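Local structure of adenine Deaminase (Enterococcus faecalis, 2ICS) at residues T84-A89 against A107-F112. The protein is a zinc-dependent amidohydrolase-type enzyme, bound here to adenine, that deacetylates acetyl-(R)-mandelate in vitro with very low efficiency. Numbering follows the deposited sequence.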
ATOM      1  N   THR A  84     -10.255   2.728  -1.326  1.00 21.91           N
ATOM      2  CA  THR A  84     -10.615   4.132  -1.181  1.00 21.87           C
ATOM      3  C   THR A  84      -9.442   5.109  -1.269  1.00 21.24           C
ATOM      4  O   THR A  84      -9.619   6.256  -1.667  1.00 21.96           O
ATOM      5  CB  THR A  84     -11.373   4.365   0.149  1.00 23.41           C
ATOM      6  OG1 THR A  84     -10.554   3.956   1.254  1.00 23.81           O
ATOM      7  CG2 THR A  84     -12.666   3.566   0.165  1.00 24.57           C
ATOM      8  N   THR A  85      -8.249   4.653  -0.902  1.00 21.93           N
ATOM      9  CA  THR A  85      -7.058   5.500  -0.942  1.00 21.83           C
ATOM     10  C   THR A  85      -5.856   4.752  -1.521  1.00 22.76           C
ATOM     11  O   THR A  85      -5.669   3.561  -1.254  1.00 22.24           O
ATOM     12  CB  THR A  85      -6.684   6.011   0.487  1.00 22.14           C
ATOM     13  OG1 THR A  85      -7.722   6.867   0.982  1.00 22.23           O
ATOM     14  CG2 THR A  85      -5.383   6.791   0.459  1.00 21.88           C
ATOM     15  N   VAL A  86      -5.059   5.447  -2.328  1.00 20.86           N
ATOM     16  CA  VAL A  86      -3.860   4.851  -2.904  1.00 21.86           C
ATOM     17  C   VAL A  86      -2.708   5.829  -2.764  1.00 23.51           C
ATOM     18  O   VAL A  86      -2.903   7.049  -2.756  1.00 24.49           O
ATOM     19  CB  VAL A  86      -4.013   4.499  -4.415  1.00 21.91           C
ATOM     20  CG1 VAL A  86      -5.043   3.393  -4.598  1.00 20.30           C
ATOM     21  CG2 VAL A  86      -4.399   5.740  -5.211  1.00 23.28           C
ATOM     22  N   ILE A  87      -1.506   5.288  -2.632  1.00 22.20           N
ATOM     23  CA  ILE A  87      -0.323   6.109  -2.515  1.00 21.98           C
ATOM     24  C   ILE A  87       0.629   5.716  -3.626  1.00 22.78           C
ATOM     25  O   ILE A  87       1.113   4.581  -3.673  1.00 24.28           O
ATOM     26  CB  ILE A  87       0.382   5.903  -1.161  1.00 23.99           C
ATOM     27  CG1 ILE A  87      -0.622   6.087  -0.015  1.00 24.93           C
ATOM     28  CG2 ILE A  87       1.535   6.892  -1.030  1.00 23.35           C
ATOM     29  CD1 ILE A  87      -0.020   5.921   1.374  1.00 24.50           C
ATOM     30  N   ASP A  88       0.878   6.649  -4.540  1.00 22.38           N
ATOM     31  CA  ASP A  88       1.793   6.401  -5.641  1.00 21.42           C
ATOM     32  C   ASP A  88       3.214   6.357  -5.077  1.00 21.15           C
ATOM     33  O   ASP A  88       3.660   7.307  -4.438  1.00 20.45           O
ATOM     34  CB  ASP A  88       1.662   7.501  -6.685  1.00 20.78           C
ATOM     35  CG  ASP A  88       2.690   7.374  -7.781  1.00 23.12           C
ATOM     36  OD1 ASP A  88       3.847   7.785  -7.555  1.00 22.61           O
ATOM     37  OD2 ASP A  88       2.344   6.843  -8.860  1.00 23.87           O
ATOM     38  N   ALA A  89       3.920   5.255  -5.320  1.00 20.91           N
ATOM     39  CA  ALA A  89       5.267   5.072  -4.784  1.00 22.05           C
ATOM     40  C   ALA A  89       6.429   5.730  -5.532  1.00 23.33           C
ATOM     41  O   ALA A  89       7.315   5.046  -6.060  1.00 21.96           O
ATOM     42  CB  ALA A  89       5.551   3.579  -4.603  1.00 20.09           C
ATOM     43  N   ALA A 107      -9.806  12.331  -9.671  1.00 35.08           N
ATOM     44  CA  ALA A 107     -10.115  10.928  -9.406  1.00 32.60           C
ATOM     45  C   ALA A 107     -11.091  10.792  -8.243  1.00 30.46           C
ATOM     46  O   ALA A 107     -11.075  11.591  -7.317  1.00 29.58           O
ATOM     47  CB  ALA A 107      -8.832  10.153  -9.102  1.00 30.24           C
ATOM     48  N   LYS A 108     -11.948   9.781  -8.302  1.00 30.67           N
ATOM     49  CA  LYS A 108     -12.913   9.555  -7.233  1.00 29.36           C
ATOM     50  C   LYS A 108     -12.128   9.050  -6.028  1.00 28.99           C
ATOM     51  O   LYS A 108     -12.412   9.403  -4.880  1.00 27.89           O
ATOM     52  CB  LYS A 108     -13.946   8.510  -7.666  1.00 30.57           C
ATOM     53  CG  LYS A 108     -14.861   8.949  -8.810  1.00 31.78           C
ATOM     54  CD  LYS A 108     -15.698   7.770  -9.312  1.00 35.84           C
ATOM     55  CE  LYS A 108     -16.792   8.199 -10.291  1.00 36.76           C
ATOM     56  NZ  LYS A 108     -16.256   8.866 -11.514  1.00 40.41           N
ATOM     57  N   THR A 109     -11.123   8.231  -6.315  1.00 27.27           N
ATOM     58  CA  THR A 109     -10.266   7.649  -5.295  1.00 26.25           C
ATOM     59  C   THR A 109      -9.394   8.725  -4.669  1.00 25.45           C
ATOM     60  O   THR A 109      -9.013   9.677  -5.344  1.00 28.38           O
ATOM     61  CB  THR A 109      -9.328   6.589  -5.912  1.00 26.72           C
ATOM     62  OG1 THR A 109     -10.096   5.658  -6.687  1.00 27.91           O
ATOM     63  CG2 THR A 109      -8.585   5.836  -4.825  1.00 28.20           C
ATOM     64  N   ASN A 110      -9.087   8.586  -3.382  1.00 22.89           N
ATOM     65  CA  ASN A 110      -8.198   9.545  -2.738  1.00 23.84           C
ATOM     66  C   ASN A 110      -6.811   9.121  -3.193  1.00 24.15           C
ATOM     67  O   ASN A 110      -6.454   7.946  -3.095  1.00 24.38           O
ATOM     68  CB  ASN A 110      -8.276   9.457  -1.210  1.00 24.53           C
ATOM     69  CG  ASN A 110      -9.647   9.794  -0.676  1.00 24.70           C
ATOM     70  OD1 ASN A 110     -10.262  10.769  -1.098  1.00 26.85           O
ATOM     71  ND2 ASN A 110     -10.133   8.991   0.265  1.00 25.13           N
ATOM     72  N   VAL A 111      -6.035  10.068  -3.703  1.00 24.22           N
ATOM     73  CA  VAL A 111      -4.697   9.764  -4.179  1.00 22.88           C
ATOM     74  C   VAL A 111      -3.629  10.593  -3.491  1.00 24.15           C
ATOM     75  O   VAL A 111      -3.670  11.822  -3.520  1.00 25.87           O
ATOM     76  CB  VAL A 111      -4.576  10.003  -5.701  1.00 24.04           C
ATOM     77  CG1 VAL A 111      -3.160   9.708  -6.167  1.00 20.69           C
ATOM     78  CG2 VAL A 111      -5.577   9.127  -6.448  1.00 22.61           C
ATOM     79  N   PHE A 112      -2.683   9.910  -2.857  1.00 23.32           N
ATOM     80  CA  PHE A 112      -1.565  10.571  -2.199  1.00 24.44           C
ATOM     81  C   PHE A 112      -0.333  10.059  -2.915  1.00 25.46           C
ATOM     82  O   PHE A 112      -0.424   9.141  -3.737  1.00 25.95           O
ATOM     83  CB  PHE A 112      -1.498  10.199  -0.723  1.00 22.51           C
ATOM     84  CG  PHE A 112      -2.674  10.680   0.069  1.00 25.67           C
ATOM     85  CD1 PHE A 112      -2.799  12.029   0.403  1.00 25.59           C
ATOM     86  CD2 PHE A 112      -3.673   9.795   0.456  1.00 23.22           C
ATOM     87  CE1 PHE A 112      -3.903  12.491   1.111  1.00 26.11           C
ATOM     88  CE2 PHE A 112      -4.783  10.244   1.166  1.00 26.62           C
ATOM     89  CZ  PHE A 112      -4.898  11.599   1.496  1.00 27.04           C
TER
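V86 O takes a hydrogen bond from F112 N at 2.9 Å that is almost straight, 178° at the hydrogen, and a CA-H...O contact from V111 CA reaches the same oxygen. Backbone bonds on both sides of this one fix a parallel register of T85 with N110, V86 with V111 and I87 with F112: N110 N donates to T84 O, V86 N to N110 O, and D88 N to F112 O. The short strand axes, 4.8 Å apart at closest approach, are inclined at 23° to each other. With helix 97-105 as the connection, strands 83-89 and 110-114 form a beta-alpha-beta unit of the TIM barrel. On the face carrying T85, I87, N110 and F112, the N110 amide adds a side-chain bond, its ND2 3.3 Å from T85 OG1, which lies only 5° out of the amide plane. T85 CG2, anti to the backbone N, meets the F112 ring at its edge, 3.5 Å from CD2. On the opposite face, V86 CG2 packs on V111 CG2 at 3.8 Å, and F100 and A104 of the helix touch V111. D88 OD2 is hydrogen-bonded to T91 OG1 and C63 N, and the carboxylate lies beside H62, a ligand of the first zinc.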